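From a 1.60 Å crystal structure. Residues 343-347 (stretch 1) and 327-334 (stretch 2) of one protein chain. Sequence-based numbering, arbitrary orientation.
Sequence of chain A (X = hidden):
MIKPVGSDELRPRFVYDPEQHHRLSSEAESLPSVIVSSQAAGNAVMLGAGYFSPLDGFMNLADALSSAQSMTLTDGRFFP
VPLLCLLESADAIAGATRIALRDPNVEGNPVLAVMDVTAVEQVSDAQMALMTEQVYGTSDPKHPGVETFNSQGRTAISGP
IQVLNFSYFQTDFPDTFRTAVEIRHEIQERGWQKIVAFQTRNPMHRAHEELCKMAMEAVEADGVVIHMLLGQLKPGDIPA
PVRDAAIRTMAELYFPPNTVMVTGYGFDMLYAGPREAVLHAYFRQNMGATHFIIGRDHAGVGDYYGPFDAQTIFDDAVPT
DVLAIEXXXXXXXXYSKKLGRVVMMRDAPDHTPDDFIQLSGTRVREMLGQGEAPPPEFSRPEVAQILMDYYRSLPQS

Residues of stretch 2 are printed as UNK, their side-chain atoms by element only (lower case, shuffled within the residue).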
# COMPACT_ATOMS: atom_id res chain seq x y z
N VAL A 343 -25.48 16.29 -16.48
CA VAL A 343 -26.40 16.42 -15.34
C VAL A 343 -27.11 15.08 -15.11
O VAL A 343 -27.15 14.21 -16.00
CB VAL A 343 -27.45 17.53 -15.56
CG1 VAL A 343 -26.78 18.91 -15.61
CG2 VAL A 343 -28.29 17.30 -16.85
N MET A 344 -27.67 14.92 -13.91
CA MET A 344 -28.69 13.88 -13.70
C MET A 344 -30.00 14.37 -14.32
O MET A 344 -30.54 15.43 -13.98
CB MET A 344 -28.86 13.58 -12.21
CG MET A 344 -27.93 12.49 -11.74
SD MET A 344 -27.99 12.25 -9.95
CE MET A 344 -27.39 13.82 -9.31
N MET A 345 -30.53 13.58 -15.24
CA MET A 345 -31.72 13.97 -15.99
C MET A 345 -32.90 14.34 -15.07
O MET A 345 -33.61 15.32 -15.32
CB MET A 345 -32.09 12.86 -16.97
CG MET A 345 -30.95 12.49 -17.93
SD MET A 345 -31.54 11.49 -19.32
CE MET A 345 -31.37 9.87 -18.60
N ARG A 346 -33.04 13.58 -13.99
CA ARG A 346 -34.11 13.77 -13.00
C ARG A 346 -34.08 15.17 -12.36
O ARG A 346 -35.11 15.68 -11.94
CB ARG A 346 -34.07 12.65 -11.93
CG ARG A 346 -32.84 12.66 -11.03
CD ARG A 346 -33.18 12.55 -9.53
NE ARG A 346 -32.08 13.06 -8.70
CZ ARG A 346 -31.37 12.34 -7.83
NH1 ARG A 346 -31.64 11.06 -7.62
NH2 ARG A 346 -30.39 12.92 -7.14
N ASP A 347 -32.91 15.80 -12.36
CA ASP A 347 -32.70 17.09 -11.71
C ASP A 347 -32.77 18.26 -12.68
O ASP A 347 -32.57 19.41 -12.29
CB ASP A 347 -31.37 17.09 -10.95
CG ASP A 347 -31.41 16.20 -9.70
OD1 ASP A 347 -32.54 15.91 -9.24
OD2 ASP A 347 -30.34 15.78 -9.20
N UNK A 327 -26.33 8.29 2.24
CA UNK A 327 -26.33 7.86 0.85
C UNK A 327 -26.59 9.08 -0.02
O UNK A 327 -27.51 9.85 0.26
c UNK A 327 -25.75 5.00 1.53
c UNK A 327 -27.49 6.44 -0.94
c UNK A 327 -27.43 6.79 0.59
c UNK A 327 -27.20 5.53 1.47
N UNK A 328 -25.78 9.23 -1.07
CA UNK A 328 -26.09 10.14 -2.15
C UNK A 328 -26.81 9.32 -3.23
O UNK A 328 -26.22 8.39 -3.78
c UNK A 328 -25.85 13.49 -5.98
c UNK A 328 -25.16 11.71 -3.91
c UNK A 328 -25.13 11.28 -5.23
c UNK A 328 -25.48 12.20 -6.29
c UNK A 328 -25.89 13.91 -4.67
c UNK A 328 -25.55 13.01 -3.62
c UNK A 328 -24.83 10.76 -2.76
N UNK A 329 -28.06 9.67 -3.50
CA UNK A 329 -28.90 8.87 -4.39
C UNK A 329 -28.72 9.38 -5.81
O UNK A 329 -29.19 10.47 -6.15
c UNK A 329 -32.13 8.42 -2.23
c UNK A 329 -30.37 8.97 -3.97
c UNK A 329 -33.58 7.26 -0.59
n UNK A 329 -32.38 7.59 -1.05
n UNK A 329 -34.68 7.71 -1.19
n UNK A 329 -33.69 6.49 0.48
c UNK A 329 -30.66 8.24 -2.68
N UNK A 330 -28.01 8.60 -6.61
CA UNK A 330 -27.73 8.94 -8.01
C UNK A 330 -28.78 8.34 -8.97
O UNK A 330 -29.61 7.51 -8.58
c UNK A 330 -26.34 8.47 -8.39
N UNK A 331 -28.75 8.80 -10.22
CA UNK A 331 -29.64 8.32 -11.27
C UNK A 331 -28.92 8.56 -12.60
O UNK A 331 -27.80 9.12 -12.61
c UNK A 331 -30.98 9.06 -11.19
o UNK A 331 -31.87 7.44 -12.72
o UNK A 331 -33.29 8.66 -11.60
c UNK A 331 -32.12 8.32 -11.89
N UNK A 332 -29.55 8.15 -13.70
CA UNK A 332 -28.97 8.28 -15.05
C UNK A 332 -28.57 9.72 -15.36
O UNK A 332 -29.29 10.67 -14.99
c UNK A 332 -29.97 7.84 -16.11
n UNK A 332 -31.59 6.04 -16.33
o UNK A 332 -29.50 5.49 -15.74
c UNK A 332 -30.34 6.34 -16.03
N UNK A 333 -27.44 9.88 -16.03
CA UNK A 333 -26.96 11.21 -16.47
C UNK A 333 -27.04 11.34 -17.98
O UNK A 333 -27.20 10.36 -18.71
o UNK A 333 -24.64 10.48 -16.78
c UNK A 333 -25.47 11.45 -16.11
c UNK A 333 -25.20 11.38 -14.61
N UNK A 334 -26.94 12.58 -18.45
CA UNK A 334 -26.90 12.89 -19.88
C UNK A 334 -26.18 14.24 -19.98
O UNK A 334 -26.03 14.92 -18.97
c UNK A 334 -28.29 13.01 -20.47
O HOH W 1 -33.77 9.65 -8.76
O HOH W 2 -31.69 11.03 -13.82

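Position 327 carries four side-chain carbons, forked at the first, with one arm two carbons long, and none of them touches stretch 1. That pattern is isoleucine, and Ile327 lies in a strand; a beta-branched residue is at home in such extended backbone.

Position 328 has one carbon leading to a ring of six carbons, with no heteroatom, and the edge of the ring lies by CE of Met344. This is phenylalanine. Its CA-to-CB bond points sideways, but the ring end comes nearer, and CZ of Phe328 lies 3.7 Å from CE of Met344, a purely apolar contact suited to a flexible thioether chain.

At position 329 three carbons are followed by a nitrogen and then a carbon bearing two more nitrogens; the first carbon comes within 4.4 Å of NH1 of Arg346, measured from CB of 329. The group is the guanidinium of arginine. The end of Arg329 leads away from stretch 1, and NH2 is hydrogen-bonded elsewhere in the structure. What stretch 1 uses here is the backbone: O of Arg329 accepts hydrogen bonds from both NH1 and NH2 of Arg346, each at 2.9 Å, and lies near the plane of that guanidinium, at its edge.

Position 330 has a single side-chain carbon, 4.4 Å from SD of Met344 as measured from CB of 330, so it is alanine. CB of Ala330 points away from stretch 1, leaving its CA as the nearer surface, 3.8 Å from SD of Met344.

Position 331 shows two carbons, the second carrying two oxygens, and its CB is 4.1 Å from CG of Arg346: aspartate. The CA-to-CB bond of Asp331 points toward stretch 1. Water 1 joins the two charged side chains, donating to OD2 of Asp331 at 3.0 Å and accepting from NH1 of Arg346 at 2.8 Å. OD1 of Asp331 accepts a hydrogen bond from N of 332 at 2.6 Å, between neighbours in the loop.

Position 332 also has two carbons, but the second bears one oxygen and one nitrogen, an amide; CB of 332 packs 3.5 Å from CE of Met345. The residue is asparagine, whose polar amide is acceptable in a partly exposed loop. The backbone O of Asn332 accepts from N of Met345 at 3.2 Å. Water 2 donates to the same O at 2.7 Å and accepts from N of Arg346 at 2.9 Å.

Position 333 has one carbon carrying an oxygen and a carbon, the latter near CG of Met344: threonine, a beta-branched residue well suited to a strand. Thr333 and Met344 form a non-hydrogen-bonded antiparallel pair, CA to CA 4.2 Å, with diverging side chains; CG2 of Thr333 is 4.1 Å from CG of Met344.

Position 334 again has one carbon, CB of 334 lying 3.7 Å from CG of Met345. It is alanine, and the small methyl of Ala334 suits this close apolar contact.

The contact works as a short antiparallel ladder that gives way to side-chain grips. N of Val343 donates to O of Ala334 at 2.9 Å, and N of Ala334 returns a bond to O of Val343 at 3.0 Å. After Met344, which still pairs with Thr333, stretch 1 enters a 3-10 segment at Met345. There Arg346, also salt-bridged through NE to OD1 of Asp347 at 2.9 Å, reaches the carbonyl of Arg329, while Met344 fills the space near Phe328 and Ala330.

Stretch 2 327-334: IFRADNTA
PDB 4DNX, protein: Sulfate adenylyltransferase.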